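Local atomic coordinates of putative tryptophan halogenase (PDB entry 6Y1W), a protein that probably uses reduced FAD to halogenate an aromatic substrate, as a member of the flavin-dependent tryptophan halogenase family. Residues A93-R98 and F263-A268; A271-R276 and L343-S348. All blocks are in the same frame, centred on the assembly; numbering follows the deposited sequence.

How the contacts relate
Both contacts involve the same mixed sheet of the halogenase fold, in which strands 263-268 and 272-278 are antiparallel neighbours; backbone bonds such as Arg267 O to Met274 N, 2.8 Å apart, carry contact 1 into contact 2. Contact 1 lies within the sheet as strand pairing, partly buried, with Phe94 and Ala266 on one face and Ala93, the charged residues and a water on the other. Contact 2 lies deeper and joins the sheet to the loop leading to helix 350-363, through one indole rather than through the backbone. The two meet where Trp97 CH2 packs on Ile346 CD1 and Phe94 CZ on Glu347 OE2.

Contact 1: residues A93-R98 and F263-A268; sequences AFEHWR and FTRARA. With BUD ((2S,3S)-butane-2,3-diol), chain J.
Ala93, Phe94 and Glu95 lie beside Arg265, Ala266 and Arg267 as parallel strands, joined by four backbone hydrogen bonds that run from Ala93 N and Thr264 O to Ala268 N and Glu95 O. Arg267 grips Glu95 side-on: NE, at 2.7 Å, and NH2, at 3.0 Å, both donate to OE1. The carboxylate and guanidinium planes are only 10° apart; NE meets OE1 nearly along the C-O axis, and NH2 meets the syn lone pair of OE1. A water bonds to Glu95 OE2 and weakly to Arg267 NH2, while Asn306 takes NH1. Arg267 NH2 lies over the centre of the Arg265 guanidinium on the same strand; Glu95 OE1 is 4.1 Å from Arg265 NE but well out of that plane, near in charge only.

On the opposite face Ala266 CB lies 3.7 Å from Phe94 CE1. Where the chain turns, Ala268 CB makes a CH-pi contact over the five-membered ring of Trp97, 9° off its normal, where a methyl lies flat. Trp97 NE1 donates to Ala266 O (3.0 Å) from above the carbonyl plane, opposite in face to Glu95 N. Butanediol C4 lies over one face of the His96 ring, 3.6 Å from His96 CG; Arg267 CG meets the ring edge, and ND1 bonds to Asp101 N.

Further out, His395 stacks on Phe94. Glu95 probably offsets some repulsion between the two closely placed guanidiniums, while Ala266 O, accepting from Glu95 N and Trp97 NE1, helps hold the indole against Ala268.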
# COMPACT_ATOMS: atom_id res chain seq x y z
N ALA A 93 13.86 19.31 -13.10
CA ALA A 93 13.76 20.75 -12.84
C ALA A 93 12.57 21.29 -13.60
O ALA A 93 12.55 21.25 -14.85
CB ALA A 93 15.06 21.46 -13.23
N PHE A 94 11.56 21.77 -12.86
CA PHE A 94 10.34 22.30 -13.45
C PHE A 94 10.46 23.81 -13.54
O PHE A 94 10.41 24.49 -12.51
CB PHE A 94 9.12 21.90 -12.63
CG PHE A 94 8.68 20.48 -12.89
CD1 PHE A 94 7.90 20.21 -14.03
CD2 PHE A 94 9.14 19.42 -12.12
CE1 PHE A 94 7.53 18.88 -14.35
CE2 PHE A 94 8.75 18.09 -12.42
CZ PHE A 94 7.96 17.82 -13.55
N GLU A 95 10.64 24.31 -14.75
CA GLU A 95 10.81 25.75 -14.99
C GLU A 95 9.55 26.33 -15.62
O GLU A 95 9.02 25.78 -16.60
CB GLU A 95 12.02 25.98 -15.88
CG GLU A 95 13.32 25.57 -15.23
CD GLU A 95 14.54 25.79 -16.12
OE1 GLU A 95 14.37 26.04 -17.32
OE2 GLU A 95 15.67 25.72 -15.58
N HIS A 96 9.07 27.46 -15.04
CA HIS A 96 7.97 28.27 -15.59
C HIS A 96 6.60 27.60 -15.42
O HIS A 96 5.65 27.96 -16.14
CB HIS A 96 8.17 28.63 -17.09
CG HIS A 96 9.42 29.42 -17.40
ND1 HIS A 96 9.66 30.69 -16.90
CD2 HIS A 96 10.44 29.14 -18.24
CE1 HIS A 96 10.81 31.13 -17.38
NE2 HIS A 96 11.30 30.22 -18.20
N TRP A 97 6.46 26.63 -14.51
CA TRP A 97 5.18 25.97 -14.31
C TRP A 97 4.31 26.73 -13.30
O TRP A 97 3.14 27.03 -13.59
CB TRP A 97 5.39 24.50 -13.84
CG TRP A 97 5.90 23.63 -14.96
CD1 TRP A 97 7.20 23.47 -15.36
CD2 TRP A 97 5.11 22.80 -15.83
NE1 TRP A 97 7.26 22.63 -16.45
CE2 TRP A 97 6.00 22.20 -16.76
CE3 TRP A 97 3.74 22.52 -15.93
CZ2 TRP A 97 5.58 21.35 -17.77
CZ3 TRP A 97 3.31 21.69 -16.95
CH2 TRP A 97 4.23 21.10 -17.85
N ARG A 98 4.87 27.00 -12.12
CA ARG A 98 4.13 27.77 -11.12
C ARG A 98 3.74 29.13 -11.69
O ARG A 98 2.58 29.55 -11.60
CB ARG A 98 4.96 27.93 -9.85
CG ARG A 98 4.11 28.55 -8.73
CD ARG A 98 4.80 29.59 -7.93
NE ARG A 98 3.85 30.19 -7.00
CZ ARG A 98 4.03 30.22 -5.69
NH1 ARG A 98 5.12 29.66 -5.17
NH2 ARG A 98 3.12 30.78 -4.90
N PHE A 263 19.83 16.12 -13.67
CA PHE A 263 18.38 16.23 -13.69
C PHE A 263 17.89 16.28 -15.13
O PHE A 263 18.63 16.62 -16.06
CB PHE A 263 17.92 17.47 -12.91
CG PHE A 263 18.49 18.76 -13.44
CD1 PHE A 263 17.88 19.40 -14.50
CD2 PHE A 263 19.67 19.29 -12.91
CE1 PHE A 263 18.41 20.55 -15.02
CE2 PHE A 263 20.23 20.45 -13.44
CZ PHE A 263 19.61 21.08 -14.48
N THR A 264 16.63 15.89 -15.30
CA THR A 264 15.88 16.15 -16.53
C THR A 264 15.28 17.53 -16.40
O THR A 264 14.83 17.90 -15.32
CB THR A 264 14.78 15.09 -16.67
OG1 THR A 264 15.38 13.80 -16.90
CG2 THR A 264 13.81 15.46 -17.80
N ARG A 265 15.29 18.31 -17.49
CA ARG A 265 14.68 19.63 -17.44
C ARG A 265 13.32 19.58 -18.12
O ARG A 265 13.19 19.01 -19.21
CB ARG A 265 15.58 20.68 -18.10
CG ARG A 265 15.14 22.12 -17.80
CD ARG A 265 16.19 23.09 -18.34
NE ARG A 265 16.05 23.26 -19.78
CZ ARG A 265 16.97 23.81 -20.57
NH1 ARG A 265 18.11 24.24 -20.02
NH2 ARG A 265 16.73 23.95 -21.87
N ALA A 266 12.30 20.17 -17.46
CA ALA A 266 10.94 20.28 -17.99
C ALA A 266 10.58 21.76 -17.99
O ALA A 266 10.18 22.30 -16.95
CB ALA A 266 9.95 19.50 -17.14
N ARG A 267 10.72 22.42 -19.15
CA ARG A 267 10.61 23.88 -19.20
C ARG A 267 9.30 24.24 -19.87
O ARG A 267 9.16 24.08 -21.09
CB ARG A 267 11.78 24.48 -19.96
CG ARG A 267 11.66 26.04 -20.07
CD ARG A 267 12.86 26.59 -20.86
NE ARG A 267 14.03 26.58 -19.98
CZ ARG A 267 15.25 26.93 -20.37
NH1 ARG A 267 15.45 27.29 -21.65
NH2 ARG A 267 16.25 26.92 -19.50
N ALA A 268 8.36 24.79 -19.09
CA ALA A 268 7.06 25.17 -19.66
C ALA A 268 7.19 26.40 -20.54
O ALA A 268 8.03 27.27 -20.31
CB ALA A 268 6.06 25.44 -18.54
C1 BUD J . 8.95 33.09 -21.72
O1 BUD J . 7.27 32.47 -23.38
C2 BUD J . 8.00 32.03 -22.26
O2 BUD J . 5.96 30.95 -21.83
C3 BUD J . 6.96 31.70 -21.20
C4 BUD J . 7.57 30.84 -20.10
O HOH W 1 17.84 26.53 -16.74

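Contact 2: residues A271-R276 and L343-S348; sequences AGWMWR and LEPIES. With BUD ((2S,3S)-butane-2,3-diol), chain I.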
# COMPACT_ATOMS: atom_id res chain seq x y z
N ALA A 271 2.23 27.06 -24.61
CA ALA A 271 1.19 26.07 -24.92
C ALA A 271 1.79 24.66 -24.92
O ALA A 271 1.35 23.76 -25.66
CB ALA A 271 0.51 26.37 -26.26
N GLY A 272 2.74 24.45 -24.02
CA GLY A 272 3.40 23.16 -23.92
C GLY A 272 4.65 23.30 -23.09
O GLY A 272 4.79 24.26 -22.33
N TRP A 273 5.56 22.34 -23.25
CA TRP A 273 6.77 22.35 -22.45
C TRP A 273 7.86 21.60 -23.18
O TRP A 273 7.60 20.84 -24.11
CB TRP A 273 6.50 21.73 -21.06
CG TRP A 273 6.17 20.26 -21.09
CD1 TRP A 273 4.95 19.72 -21.29
CD2 TRP A 273 7.08 19.17 -20.88
NE1 TRP A 273 5.03 18.33 -21.28
CE2 TRP A 273 6.33 17.98 -21.00
CE3 TRP A 273 8.45 19.09 -20.60
CZ2 TRP A 273 6.92 16.71 -20.86
CZ3 TRP A 273 9.03 17.84 -20.46
CH2 TRP A 273 8.27 16.67 -20.59
N MET A 274 9.12 21.81 -22.74
CA MET A 274 10.27 21.23 -23.43
C MET A 274 11.05 20.35 -22.48
O MET A 274 11.28 20.73 -21.34
CB MET A 274 11.19 22.34 -23.96
CG MET A 274 10.64 23.06 -25.20
SD MET A 274 11.56 24.63 -25.37
CE MET A 274 10.80 25.75 -24.18
N TRP A 275 11.51 19.19 -22.97
CA TRP A 275 12.45 18.40 -22.18
C TRP A 275 13.88 18.61 -22.64
O TRP A 275 14.16 18.89 -23.82
CB TRP A 275 12.15 16.89 -22.25
CG TRP A 275 12.48 16.14 -23.53
CD1 TRP A 275 13.72 15.63 -23.92
CD2 TRP A 275 11.54 15.71 -24.53
NE1 TRP A 275 13.59 14.95 -25.12
CE2 TRP A 275 12.27 15.01 -25.52
CE3 TRP A 275 10.16 15.89 -24.70
CZ2 TRP A 275 11.66 14.44 -26.63
CZ3 TRP A 275 9.56 15.34 -25.82
CH2 TRP A 275 10.31 14.64 -26.79
N ARG A 276 14.81 18.42 -21.70
CA ARG A 276 16.24 18.38 -21.99
C ARG A 276 16.84 17.28 -21.14
O ARG A 276 16.65 17.29 -19.92
CB ARG A 276 16.88 19.75 -21.69
CG ARG A 276 18.29 19.83 -22.28
CD ARG A 276 18.84 21.27 -22.30
NE ARG A 276 20.18 21.29 -22.93
CZ ARG A 276 21.32 21.07 -22.28
NH1 ARG A 276 21.31 20.84 -20.97
NH2 ARG A 276 22.50 21.11 -22.93
N LEU A 343 0.73 8.47 -21.43
CA LEU A 343 0.81 9.78 -20.79
C LEU A 343 2.09 10.45 -21.23
O LEU A 343 3.12 9.79 -21.40
CB LEU A 343 0.79 9.66 -19.27
CG LEU A 343 -0.57 9.25 -18.71
CD1 LEU A 343 -0.46 8.88 -17.25
CD2 LEU A 343 -1.51 10.48 -18.84
N GLU A 344 2.05 11.78 -21.40
CA GLU A 344 3.25 12.51 -21.80
C GLU A 344 4.40 12.35 -20.80
O GLU A 344 4.18 12.03 -19.62
CB GLU A 344 2.89 13.99 -21.95
CG GLU A 344 2.66 14.67 -20.61
CD GLU A 344 1.90 15.97 -20.78
OE1 GLU A 344 2.54 17.02 -21.06
OE2 GLU A 344 0.66 15.92 -20.69
N PRO A 345 5.67 12.55 -21.25
CA PRO A 345 6.82 12.19 -20.39
C PRO A 345 7.19 13.21 -19.34
O PRO A 345 8.37 13.33 -18.97
CB PRO A 345 7.97 12.01 -21.41
CG PRO A 345 7.63 12.98 -22.49
CD PRO A 345 6.09 12.86 -22.63
N ILE A 346 6.19 13.93 -18.83
CA ILE A 346 6.45 15.01 -17.89
C ILE A 346 7.01 14.50 -16.57
O ILE A 346 7.75 15.22 -15.89
CB ILE A 346 5.15 15.81 -17.69
CG1 ILE A 346 5.39 17.05 -16.84
CG2 ILE A 346 4.08 14.96 -16.97
CD1 ILE A 346 4.13 17.93 -16.74
N GLU A 347 6.69 13.25 -16.18
CA GLU A 347 7.25 12.64 -14.98
C GLU A 347 7.97 11.33 -15.32
O GLU A 347 8.12 10.47 -14.45
CB GLU A 347 6.17 12.39 -13.92
CG GLU A 347 5.74 13.67 -13.17
CD GLU A 347 6.77 14.17 -12.16
OE1 GLU A 347 7.73 13.42 -11.83
OE2 GLU A 347 6.63 15.35 -11.67
N SER A 348 8.43 11.16 -16.56
CA SER A 348 9.30 10.05 -16.95
C SER A 348 8.71 8.70 -16.56
O SER A 348 9.38 7.86 -15.97
CB SER A 348 10.72 10.18 -16.36
OG SER A 348 11.24 11.53 -16.39
C1 BUD I . 4.37 27.12 -30.05
O1 BUD I . 4.15 28.77 -28.38
C2 BUD I . 3.93 27.41 -28.63
O2 BUD I . 4.69 27.06 -26.40
C3 BUD I . 4.80 26.57 -27.69
C4 BUD I . 4.30 25.13 -27.69
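Trp273 NE1 donates to Glu344 OE1 across 2.8 Å, the one hydrogen bond between strand 272-276 and the 343-348 loop. The oxygen lies near the indole plane and accepts the N-H on its anti lone pair, the ring and carboxylate planes being 19° apart. Tyr396 of helix 371-397 is hydrogen-bonded to the same oxygen, which therefore links strand, loop and helix. Ahead of the strand, Ala271 N donates to O2 of a bound butanediol (3.0 Å), which Asp269 also binds.

Apolar packing follows along the six-membered ring. Trp273 CZ2 comes within 3.5 Å of Ile346 CA and 4.1 Å of Pro345 CG, while Ile346 CG1 lies over one face of the indole, offset toward the rim. Proline offers a compact ring to the indole, and Trp275 CE3 touches its CG more loosely, at 4.4 Å.

Other polar groups of the loop have their own partners: Glu347, predicted to bind tryptophan, bonds to His395 and His106, and Ser348 OG to Lys89, the predicted active-site lysine. A large indole with one N-H suits this place, since it offers a broad apolar surface to Pro345 and Ile346 and supplies a directed donor to a buried acid. The arrangement thus ties the sheet to a loop that probably lines the substrate site.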